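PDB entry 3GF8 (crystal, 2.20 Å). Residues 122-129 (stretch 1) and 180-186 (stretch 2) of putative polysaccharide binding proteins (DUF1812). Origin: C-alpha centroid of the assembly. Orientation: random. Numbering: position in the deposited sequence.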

# COMPACT_ATOMS: atom_id res chain seq x y z
N THR A 122 8.49 0.24 -1.32
CA THR A 122 7.26 0.95 -1.05
C THR A 122 6.82 1.67 -2.30
O THR A 122 7.65 2.27 -3.03
N LEU A 123 5.52 1.54 -2.56
CA LEU A 123 4.89 2.03 -3.75
C LEU A 123 3.90 3.16 -3.43
O LEU A 123 3.05 3.00 -2.54
N TRP A 124 4.03 4.29 -4.14
CA TRP A 124 3.06 5.39 -4.04
C TRP A 124 2.40 5.68 -5.38
O TRP A 124 3.06 5.62 -6.43
N TYR A 125 1.11 6.02 -5.32
CA TYR A 125 0.31 6.41 -6.49
C TYR A 125 0.17 7.92 -6.52
O TYR A 125 -0.10 8.55 -5.50
N GLY A 126 0.40 8.51 -7.69
CA GLY A 126 0.33 9.95 -7.86
C GLY A 126 -0.94 10.23 -8.59
O GLY A 126 -1.09 9.81 -9.73
N GLU A 127 -1.86 10.95 -7.93
CA GLU A 127 -3.19 11.16 -8.50
C GLU A 127 -3.14 12.01 -9.78
O GLU A 127 -2.19 12.83 -9.98
N VAL A 128 -4.13 11.79 -10.64
CA VAL A 128 -4.22 12.45 -11.95
C VAL A 128 -4.58 13.93 -11.78
O VAL A 128 -5.48 14.24 -11.03
N ILE A 129 -3.86 14.82 -12.45
CA ILE A 129 -4.18 16.24 -12.45
C ILE A 129 -4.32 16.79 -13.88
O ILE A 129 -3.68 16.28 -14.83
N HIS A 180 -3.06 -5.81 -8.89
CA HIS A 180 -3.13 -5.22 -10.26
C HIS A 180 -3.85 -3.86 -10.20
O HIS A 180 -5.06 -3.79 -10.01
N LEU A 181 -3.08 -2.78 -10.33
CA LEU A 181 -3.63 -1.44 -10.13
C LEU A 181 -3.76 -0.69 -11.47
O LEU A 181 -2.84 -0.65 -12.25
N GLY A 182 -4.93 -0.10 -11.69
CA GLY A 182 -5.16 0.74 -12.84
C GLY A 182 -4.59 2.13 -12.68
O GLY A 182 -4.11 2.52 -11.61
N HIS A 183 -4.68 2.91 -13.76
CA HIS A 183 -4.17 4.31 -13.78
C HIS A 183 -4.85 5.22 -12.76
O HIS A 183 -4.32 6.30 -12.43
N ASP A 184 -6.04 4.82 -12.32
CA ASP A 184 -6.79 5.52 -11.27
C ASP A 184 -6.57 4.94 -9.85
O ASP A 184 -7.26 5.33 -8.91
N ASN A 185 -5.62 4.02 -9.72
CA ASN A 185 -5.28 3.35 -8.45
C ASN A 185 -6.32 2.29 -8.03
O ASN A 185 -6.28 1.79 -6.92
N SER A 186 -7.24 1.92 -8.92
CA SER A 186 -8.24 0.93 -8.56
C SER A 186 -7.72 -0.47 -8.81
O SER A 186 -6.85 -0.72 -9.66

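The contact between the two stretches is small, burying 254 Å² in total, and is organized around one aromatic side chain. Y125 and V128 on the strand of stretch 1, and L123 in the loop just before it, direct their CA-to-CB bonds toward stretch 2, whereas W124 points away and contributes nothing here. Y125 adopts the t rotamer (chi1 170°, chi2 77°), which extends its ring along the type I turn running from G182 to N185. The phenol thereby reaches the turn backbone, and Y125 OH donates a hydrogen bond to the carbonyl O of H183, with Y125 OH and H183 O 2.6 Å apart. This acceptor lies near the ring plane, at its edge, as expected for a phenolic hydroxyl, while Y125 OH also approaches D184 CA at 3.3 Å.

N185 covers one face of the same ring. Its backbone takes up a left-handed conformation (phi/psi 74/11), and its CB points toward stretch 1, with N185 CB sitting 3.4 Å from the Y125 ring centroid and 9° off the normal, a CH-pi contact. With chi1 at -150° (t), the amide brings N185 OD1 to 3.4 Å from Y125 CB; ND2 is hydrogen-bonded elsewhere in the structure.

D184 turns its CB away from stretch 1. In its p rotamer (chi1 64°) the carboxylate folds back onto its own stretch, where D184 OD1 accepts hydrogen bonds from S186 OG at 2.5 Å and S186 N at 3.0 Å. S186 is likewise p, placing its hydroxyl within reach. A backbone bond from N185 N to G182 O (2.8 Å) closes the turn that offers the H183 carbonyl to Y125.

Looser contacts flank this center. L123 (t, p) and L181 (m, t) form an apolar pair through CD2 of L123 and CD1 of L181, 4.3 Å apart. V128, in the t rotamer, brings V128 CG2 to 4.2 Å from H183 O, while the CA-to-CB bond of H183 points sideways.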

# COMPACT_ATOMS: atom_id res chain seq x y z
CB THR A 122 7.43 1.93 0.11
OG1 THR A 122 7.68 1.17 1.29
CG2 THR A 122 6.16 2.80 0.31
CB LEU A 123 4.14 0.89 -4.44
CG LEU A 123 3.49 1.27 -5.76
CD1 LEU A 123 4.58 1.54 -6.80
CD2 LEU A 123 2.55 0.15 -6.20
CB TRP A 124 3.71 6.71 -3.55
CG TRP A 124 4.22 6.73 -2.15
CD1 TRP A 124 3.57 7.20 -1.05
CD2 TRP A 124 5.53 6.33 -1.70
NE1 TRP A 124 4.38 7.10 0.07
CE2 TRP A 124 5.58 6.57 -0.30
CE3 TRP A 124 6.65 5.79 -2.33
CZ2 TRP A 124 6.71 6.25 0.47
CZ3 TRP A 124 7.78 5.48 -1.56
CH2 TRP A 124 7.80 5.73 -0.18
CB TYR A 125 -1.05 5.73 -6.43
CG TYR A 125 -2.01 6.27 -7.45
CD1 TYR A 125 -1.91 5.88 -8.78
CD2 TYR A 125 -3.02 7.17 -7.09
CE1 TYR A 125 -2.79 6.38 -9.74
CE2 TYR A 125 -3.91 7.66 -8.04
CZ TYR A 125 -3.78 7.28 -9.37
OH TYR A 125 -4.64 7.79 -10.31
CB GLU A 127 -4.11 11.82 -7.48
CG GLU A 127 -4.02 11.21 -6.08
CD GLU A 127 -5.06 11.78 -5.14
OE1 GLU A 127 -6.24 11.44 -5.33
OE2 GLU A 127 -4.70 12.53 -4.22
CB VAL A 128 -5.31 11.79 -12.85
CG1 VAL A 128 -5.52 12.58 -14.15
CG2 VAL A 128 -4.97 10.37 -13.14
CB ILE A 129 -3.12 17.04 -11.68
CG1 ILE A 129 -1.73 16.83 -12.30
CG2 ILE A 129 -3.11 16.64 -10.19
CD1 ILE A 129 -0.71 17.87 -11.87
CB HIS A 180 -3.85 -6.19 -11.21
CG HIS A 180 -3.56 -5.97 -12.66
ND1 HIS A 180 -4.32 -6.55 -13.66
CD2 HIS A 180 -2.61 -5.24 -13.29
CE1 HIS A 180 -3.83 -6.21 -14.83
NE2 HIS A 180 -2.80 -5.40 -14.64
CB LEU A 181 -2.76 -0.65 -9.16
CG LEU A 181 -2.57 -1.32 -7.79
CD1 LEU A 181 -1.67 -0.52 -6.91
CD2 LEU A 181 -3.96 -1.63 -7.15
CB HIS A 183 -4.40 4.92 -15.17
CG HIS A 183 -5.84 5.19 -15.43
ND1 HIS A 183 -6.72 4.22 -15.88
CD2 HIS A 183 -6.57 6.31 -15.24
CE1 HIS A 183 -7.92 4.75 -15.99
NE2 HIS A 183 -7.86 6.02 -15.60
CB ASP A 184 -8.30 5.53 -11.62
CG ASP A 184 -8.93 4.12 -11.64
OD1 ASP A 184 -8.25 3.08 -11.47
OD2 ASP A 184 -10.15 4.05 -11.81
CB ASN A 185 -5.02 4.36 -7.30
CG ASN A 185 -4.02 3.85 -6.25
OD1 ASN A 185 -3.11 3.08 -6.55
ND2 ASN A 185 -4.20 4.28 -5.01
CB SER A 186 -9.55 1.16 -9.32
OG SER A 186 -9.37 0.93 -10.72